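Local coordinates for hypothetical Membrane Spanning Protein (PDB 2FB5) that catalyses the condensation of two ATP molecules into the signalling nucleotide cyclic di-AMP, as a diadenylate cyclase required for efficient spore formation, at residues E13-I16 and Q17-M21; E41-L44 and C45-D49; Q85-A89 and R90-A94. One frame throughout, in Å; residues are numbered along the deposited sequence.

Contact 1. Residues E13-I16 and Q17-M21; sequences ELKI and QTKQM
Thr18 and Leu14, one helical turn apart, meet through a single carbonyl oxygen. Leu14 O accepts the hydroxyl of Thr18, with OG1 at 2.8 Å, and also the backbone N of Thr18 at 2.9 Å. The two donors arrive from opposite faces of the carbonyl plane, so the regular backbone hydrogen bond is kept beside the added one. Such a threonine bond to the carbonyl four residues back is common in helices. The hydroxyl gets there because OG1 stands beside its own backbone N (chi1 -53°), folded back toward the preceding turn. Gln17 repeats the theme more loosely: its N bonds to Glu13 O at 3.0 Å, while its side-chain NE2 makes a weak, bent bond to the same oxygen at 3.3 Å. That amide nitrogen also lies 3.8 Å from Leu14 CD2. Two residues on from Leu14 and Thr18, Ile16 and Gln20 run side by side, with CG2 of Ile16 3.9 Å from CD of Gln20. Further out, a salt bridge to Glu12 holds the ammonium of Lys15. All of this lies on helix 4-35, which here faces helix 47-70: Thr18 and Met21 pack on Leu60 and Lys15 on Tyr64, while Ile16 touches Ser2 of the second subunit.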
# COMPACT_ATOMS: atom_id res chain seq x y z
N GLU A 13 -4.89 8.19 -10.83
CA GLU A 13 -5.69 8.84 -11.86
C GLU A 13 -4.84 9.55 -12.92
O GLU A 13 -5.23 9.61 -14.09
CB GLU A 13 -6.69 9.83 -11.26
CG GLU A 13 -7.90 9.16 -10.61
CD GLU A 13 -8.75 8.31 -11.57
OE1 GLU A 13 -8.88 8.67 -12.78
OE2 GLU A 13 -9.31 7.28 -11.10
N LEU A 14 -3.69 10.09 -12.51
CA LEU A 14 -2.73 10.68 -13.45
C LEU A 14 -2.15 9.63 -14.39
O LEU A 14 -1.93 9.91 -15.59
CB LEU A 14 -1.60 11.40 -12.71
CG LEU A 14 -2.03 12.69 -11.99
CD1 LEU A 14 -0.86 13.27 -11.19
CD2 LEU A 14 -2.56 13.71 -12.98
N LYS A 15 -1.89 8.44 -13.84
CA LYS A 15 -1.44 7.28 -14.60
C LYS A 15 -2.47 6.89 -15.65
O LYS A 15 -2.12 6.64 -16.81
CB LYS A 15 -1.13 6.11 -13.66
CG LYS A 15 -0.51 4.88 -14.35
CD LYS A 15 0.36 4.05 -13.39
CE LYS A 15 -0.48 3.16 -12.48
NZ LYS A 15 0.40 2.42 -11.56
N ILE A 16 -3.74 6.84 -15.24
CA ILE A 16 -4.85 6.57 -16.15
C ILE A 16 -4.90 7.59 -17.28
O ILE A 16 -5.01 7.23 -18.45
CB ILE A 16 -6.19 6.52 -15.38
CG1 ILE A 16 -6.31 5.22 -14.58
CG2 ILE A 16 -7.40 6.69 -16.34
CD1 ILE A 16 -7.50 5.22 -13.57
N GLN A 17 -4.83 8.88 -16.94
CA GLN A 17 -4.78 9.94 -17.95
C GLN A 17 -3.61 9.81 -18.92
O GLN A 17 -3.76 10.06 -20.12
CB GLN A 17 -4.71 11.30 -17.29
CG GLN A 17 -6.00 11.73 -16.61
CD GLN A 17 -5.76 12.96 -15.75
OE1 GLN A 17 -5.36 14.00 -16.25
NE2 GLN A 17 -5.96 12.82 -14.44
N THR A 18 -2.45 9.44 -18.40
CA THR A 18 -1.28 9.22 -19.25
C THR A 18 -1.53 8.08 -20.25
O THR A 18 -1.28 8.23 -21.45
CB THR A 18 -0.03 8.95 -18.41
OG1 THR A 18 0.13 10.00 -17.45
CG2 THR A 18 1.22 8.89 -19.29
N LYS A 19 -2.06 6.96 -19.76
CA LYS A 19 -2.38 5.81 -20.60
C LYS A 19 -3.39 6.18 -21.67
O LYS A 19 -3.26 5.76 -22.83
CB LYS A 19 -2.92 4.64 -19.78
CG LYS A 19 -1.91 3.94 -18.88
CD LYS A 19 -2.66 2.86 -18.11
CE LYS A 19 -1.77 2.05 -17.22
NZ LYS A 19 -2.59 1.04 -16.48
N GLN A 20 -4.39 6.97 -21.29
CA GLN A 20 -5.42 7.42 -22.23
C GLN A 20 -4.85 8.31 -23.34
O GLN A 20 -5.26 8.19 -24.49
CB GLN A 20 -6.56 8.13 -21.50
CG GLN A 20 -7.43 7.21 -20.62
CD GLN A 20 -8.52 7.97 -19.87
OE1 GLN A 20 -8.37 9.15 -19.55
NE2 GLN A 20 -9.63 7.28 -19.57
N MET A 21 -3.91 9.19 -23.03
CA MET A 21 -3.27 9.98 -24.09
C MET A 21 -2.42 9.13 -25.01
O MET A 21 -2.36 9.40 -26.20
CB MET A 21 -2.46 11.16 -23.56
CG MET A 21 -2.10 12.17 -24.69
SD MET A 21 -3.56 12.97 -25.46
CE MET A 21 -4.30 13.52 -23.89

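Contact 2. Residues E41-L44 and C45-D49; sequences ECIL and CKMED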
# COMPACT_ATOMS: atom_id res chain seq x y z
N GLU A 41 -6.12 11.34 -49.95
CA GLU A 41 -5.65 11.74 -48.63
C GLU A 41 -4.17 12.13 -48.67
O GLU A 41 -3.38 11.53 -49.42
CB GLU A 41 -5.81 10.59 -47.64
CG GLU A 41 -7.23 10.05 -47.51
CD GLU A 41 -7.83 10.22 -46.13
OE1 GLU A 41 -7.26 10.95 -45.29
OE2 GLU A 41 -8.88 9.60 -45.88
N CYS A 42 -3.81 13.12 -47.86
CA CYS A 42 -2.42 13.47 -47.63
C CYS A 42 -2.21 13.56 -46.12
O CYS A 42 -2.67 14.51 -45.48
CB CYS A 42 -2.07 14.80 -48.30
SG CYS A 42 -0.35 15.27 -48.01
N ILE A 43 -1.50 12.58 -45.57
CA ILE A 43 -1.43 12.42 -44.11
C ILE A 43 -0.58 13.49 -43.42
O ILE A 43 -0.54 13.56 -42.19
CB ILE A 43 -0.96 11.00 -43.70
CG1 ILE A 43 0.47 10.74 -44.17
CG2 ILE A 43 -1.95 9.97 -44.25
CD1 ILE A 43 1.17 9.56 -43.48
N LEU A 44 0.08 14.32 -44.22
CA LEU A 44 0.82 15.45 -43.70
C LEU A 44 -0.07 16.42 -42.91
O LEU A 44 0.40 17.11 -42.02
CB LEU A 44 1.56 16.19 -44.83
CG LEU A 44 2.73 15.44 -45.49
CD1 LEU A 44 3.24 16.22 -46.68
CD2 LEU A 44 3.87 15.17 -44.51
N CYS A 45 -1.36 16.44 -43.23
CA CYS A 45 -2.30 17.30 -42.52
C CYS A 45 -2.54 16.85 -41.08
O CYS A 45 -3.11 17.59 -40.28
CB CYS A 45 -3.63 17.39 -43.29
SG CYS A 45 -4.58 15.88 -43.25
N LYS A 46 -2.09 15.64 -40.73
CA LYS A 46 -2.31 15.09 -39.38
C LYS A 46 -1.09 15.18 -38.46
O LYS A 46 -1.18 14.81 -37.28
CB LYS A 46 -2.76 13.63 -39.47
CG LYS A 46 -4.12 13.44 -40.11
CD LYS A 46 -5.24 14.03 -39.25
CE LYS A 46 -6.60 13.66 -39.83
NZ LYS A 46 -6.69 12.18 -40.06
N MET A 47 0.03 15.65 -38.98
CA MET A 47 1.30 15.66 -38.24
C MET A 47 1.30 16.58 -37.02
O MET A 47 1.81 16.21 -35.96
CB MET A 47 2.47 15.99 -39.16
CG MET A 47 2.80 14.90 -40.18
SD MET A 47 3.37 13.32 -39.51
CE MET A 47 3.10 12.33 -40.97
N GLU A 48 0.73 17.78 -37.17
CA GLU A 48 0.56 18.73 -36.07
C GLU A 48 -0.20 18.06 -34.91
O GLU A 48 0.26 18.10 -33.77
CB GLU A 48 -0.16 19.99 -36.57
CG GLU A 48 -0.80 20.87 -35.49
CD GLU A 48 -2.01 21.65 -36.01
OE1 GLU A 48 -2.83 21.07 -36.76
OE2 GLU A 48 -2.15 22.85 -35.66
N ASP A 49 -1.34 17.45 -35.23
CA ASP A 49 -2.14 16.71 -34.25
C ASP A 49 -1.32 15.66 -33.48
O ASP A 49 -1.30 15.67 -32.25
CB ASP A 49 -3.34 16.04 -34.93
CG ASP A 49 -4.38 17.04 -35.42
OD1 ASP A 49 -4.33 18.23 -35.00
OD2 ASP A 49 -5.26 16.64 -36.22
O HOH W 1 0.26 19.50 -39.72
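Met47 reaches back over the turn that begins its helix and touches both Leu44 and Ile43. Its CB lies 3.7 Å from Leu44 O. CG, turned beside the backbone N, comes equally close to that oxygen and rests 4.5 Å from CD2 of Leu44, a loose apolar contact. A bend at the next bond (chi2 -64°) turns SD away from Leu44, and the chain then runs on to CE, which ends 4.0 Å from Ile43 O and 4.2 Å from CD1 of Ile43. One flexible thioether side chain thus covers two successive residues of the preceding turn.

Beneath it the backbone is wound as a 3-10 helix, the i to i+3 pattern, which here runs into the alpha-helix. Cys45 N bonds to Cys42 O at 3.2 Å and is nearly straight at hydrogen (173°). Lys46 N reaches Ile43 O at 3.0 Å, approaching from above the carbonyl plane and not along a lone pair. The third bond, Met47 N to Leu44 O, is weak. A water sits there, donating a weak bond to Leu44 O and accepting a hydrogen bond from Glu48 N, and so links a carbonyl of the 3-10 turn to an amide in the first turn of the alpha-helix. Cys45 turns its SG between its own N and carbonyl carbon (chi1 71°), which brings the sulfur near Cys42 O.

The turn is the last part of the loop joining two long helices, 4-35 and 47-70; residues 47-49 open the second, and Ile43 and Met47 both pack on Met32 of the first.

Contact 3. Residues Q85-A89 and R90-A94; sequences QHLSA and RKHGA
Ser88 O is gripped by two groups: Lys91 N, 2.9 Å away and above the carbonyl plane, and a water that donates to it at 3.0 Å. The same water weakly accepts from Lys91 NZ. Beside this bond His92 N binds Leu87 O at 2.9 Å, and the two together, with the positive phi of Lys91 (54°), make a Schellman motif that ends helix 77-90. Arg90 N keeps the last regular bond, to His86 O. Its side chain, extended from CG to NE, doubles back along His86, pointing the same way; CB of His86 lies over one guanidinium face, offset toward the rim, and the ring and guanidinium planes are 33° apart. Past the cap the chain packs onto Leu87, whose CD2 sits at the edge of the His92 ring and 3.7 Å from His92 CB, while CD1 meets Ala94 CB at 3.9 Å. Arg90 CB covers one face of that imidazole. Glu124 takes a salt bridge from Arg90 and a hydrogen bond from His86 ND1. This carboxylate would offset the arginine's charge and probably steadies both neighbouring groups, while the Schellman bonds satisfy carbonyls of the final turn and direct the chain into strand 94-98.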
# COMPACT_ATOMS: atom_id res chain seq x y z
N GLN A 85 8.64 25.87 -14.06
CA GLN A 85 8.08 26.35 -15.32
C GLN A 85 8.57 27.76 -15.62
O GLN A 85 8.97 28.05 -16.74
CB GLN A 85 6.54 26.35 -15.27
CG GLN A 85 5.89 24.96 -15.30
CD GLN A 85 4.39 24.98 -14.96
OE1 GLN A 85 3.86 25.95 -14.41
NE2 GLN A 85 3.70 23.89 -15.28
N HIS A 86 8.55 28.63 -14.61
CA HIS A 86 8.97 30.02 -14.76
C HIS A 86 10.46 30.16 -15.03
O HIS A 86 10.86 30.93 -15.90
CB HIS A 86 8.59 30.81 -13.51
CG HIS A 86 7.12 31.08 -13.40
ND1 HIS A 86 6.54 31.56 -12.25
CD2 HIS A 86 6.12 30.92 -14.29
CE1 HIS A 86 5.24 31.70 -12.44
NE2 HIS A 86 4.96 31.32 -13.67
N LEU A 87 11.26 29.39 -14.29
CA LEU A 87 12.70 29.36 -14.50
C LEU A 87 13.06 28.82 -15.88
O LEU A 87 13.95 29.35 -16.55
CB LEU A 87 13.38 28.53 -13.40
CG LEU A 87 13.26 29.15 -11.99
CD1 LEU A 87 13.45 28.10 -10.89
CD2 LEU A 87 14.24 30.29 -11.82
N SER A 88 12.37 27.76 -16.29
CA SER A 88 12.57 27.17 -17.62
C SER A 88 12.33 28.21 -18.73
O SER A 88 13.16 28.39 -19.61
CB SER A 88 11.66 25.96 -17.82
OG SER A 88 11.81 25.46 -19.14
N ALA A 89 11.19 28.89 -18.66
CA ALA A 89 10.82 29.91 -19.64
C ALA A 89 11.89 31.00 -19.77
O ALA A 89 12.20 31.46 -20.88
CB ALA A 89 9.48 30.50 -19.28
N ARG A 90 12.46 31.41 -18.64
CA ARG A 90 13.45 32.47 -18.58
C ARG A 90 14.86 31.92 -18.83
O ARG A 90 15.82 32.69 -18.91
CB ARG A 90 13.40 33.17 -17.21
CG ARG A 90 12.09 33.94 -16.91
CD ARG A 90 11.94 34.22 -15.40
NE ARG A 90 10.55 34.46 -14.99
CZ ARG A 90 10.06 34.26 -13.75
NH1 ARG A 90 10.85 33.81 -12.78
NH2 ARG A 90 8.78 34.51 -13.49
N LYS A 91 14.98 30.60 -18.97
CA LYS A 91 16.28 29.94 -19.07
C LYS A 91 17.22 30.29 -17.92
O LYS A 91 18.41 30.55 -18.14
CB LYS A 91 16.95 30.21 -20.43
CG LYS A 91 16.20 29.62 -21.63
CD LYS A 91 17.05 29.72 -22.91
CE LYS A 91 16.29 29.18 -24.12
NZ LYS A 91 14.98 29.90 -24.32
N HIS A 92 16.69 30.27 -16.70
CA HIS A 92 17.49 30.46 -15.49
C HIS A 92 17.87 29.11 -14.91
O HIS A 92 16.99 28.35 -14.50
CB HIS A 92 16.73 31.24 -14.43
CG HIS A 92 16.43 32.66 -14.80
ND1 HIS A 92 15.55 33.45 -14.10
CD2 HIS A 92 16.90 33.44 -15.82
CE1 HIS A 92 15.48 34.65 -14.66
NE2 HIS A 92 16.29 34.67 -15.70
N GLY A 93 19.18 28.84 -14.86
CA GLY A 93 19.69 27.60 -14.29
C GLY A 93 19.18 27.41 -12.87
O GLY A 93 19.11 28.37 -12.10
N ALA A 94 18.79 26.18 -12.55
CA ALA A 94 18.25 25.88 -11.23
C ALA A 94 18.59 24.45 -10.87
O ALA A 94 18.69 23.61 -11.76
CB ALA A 94 16.73 26.08 -11.20
O HOH W 2 12.68 28.06 -22.54

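In the fold
The three contacts come in series along the chain and never touch. Contacts 1 and 2 belong to the N-terminal helical region: contact 1 lies within helix 4-35, and contact 2 spans the loop's end and the start of helix 47-70, against which helix 4-35 packs. Their centres are 25 Å apart, though nearest atoms approach to about 8 Å. Contact 3 belongs to the nucleotide-binding region, where helix 77-90 gives way to strand 94-98, central in the mixed sheet; its centre is 27 Å from contact 1 and 33 Å from contact 2. They illustrate how local bonds build a helix, start one and end one, in a cyclase that joins a helical hairpin to its catalytic domain.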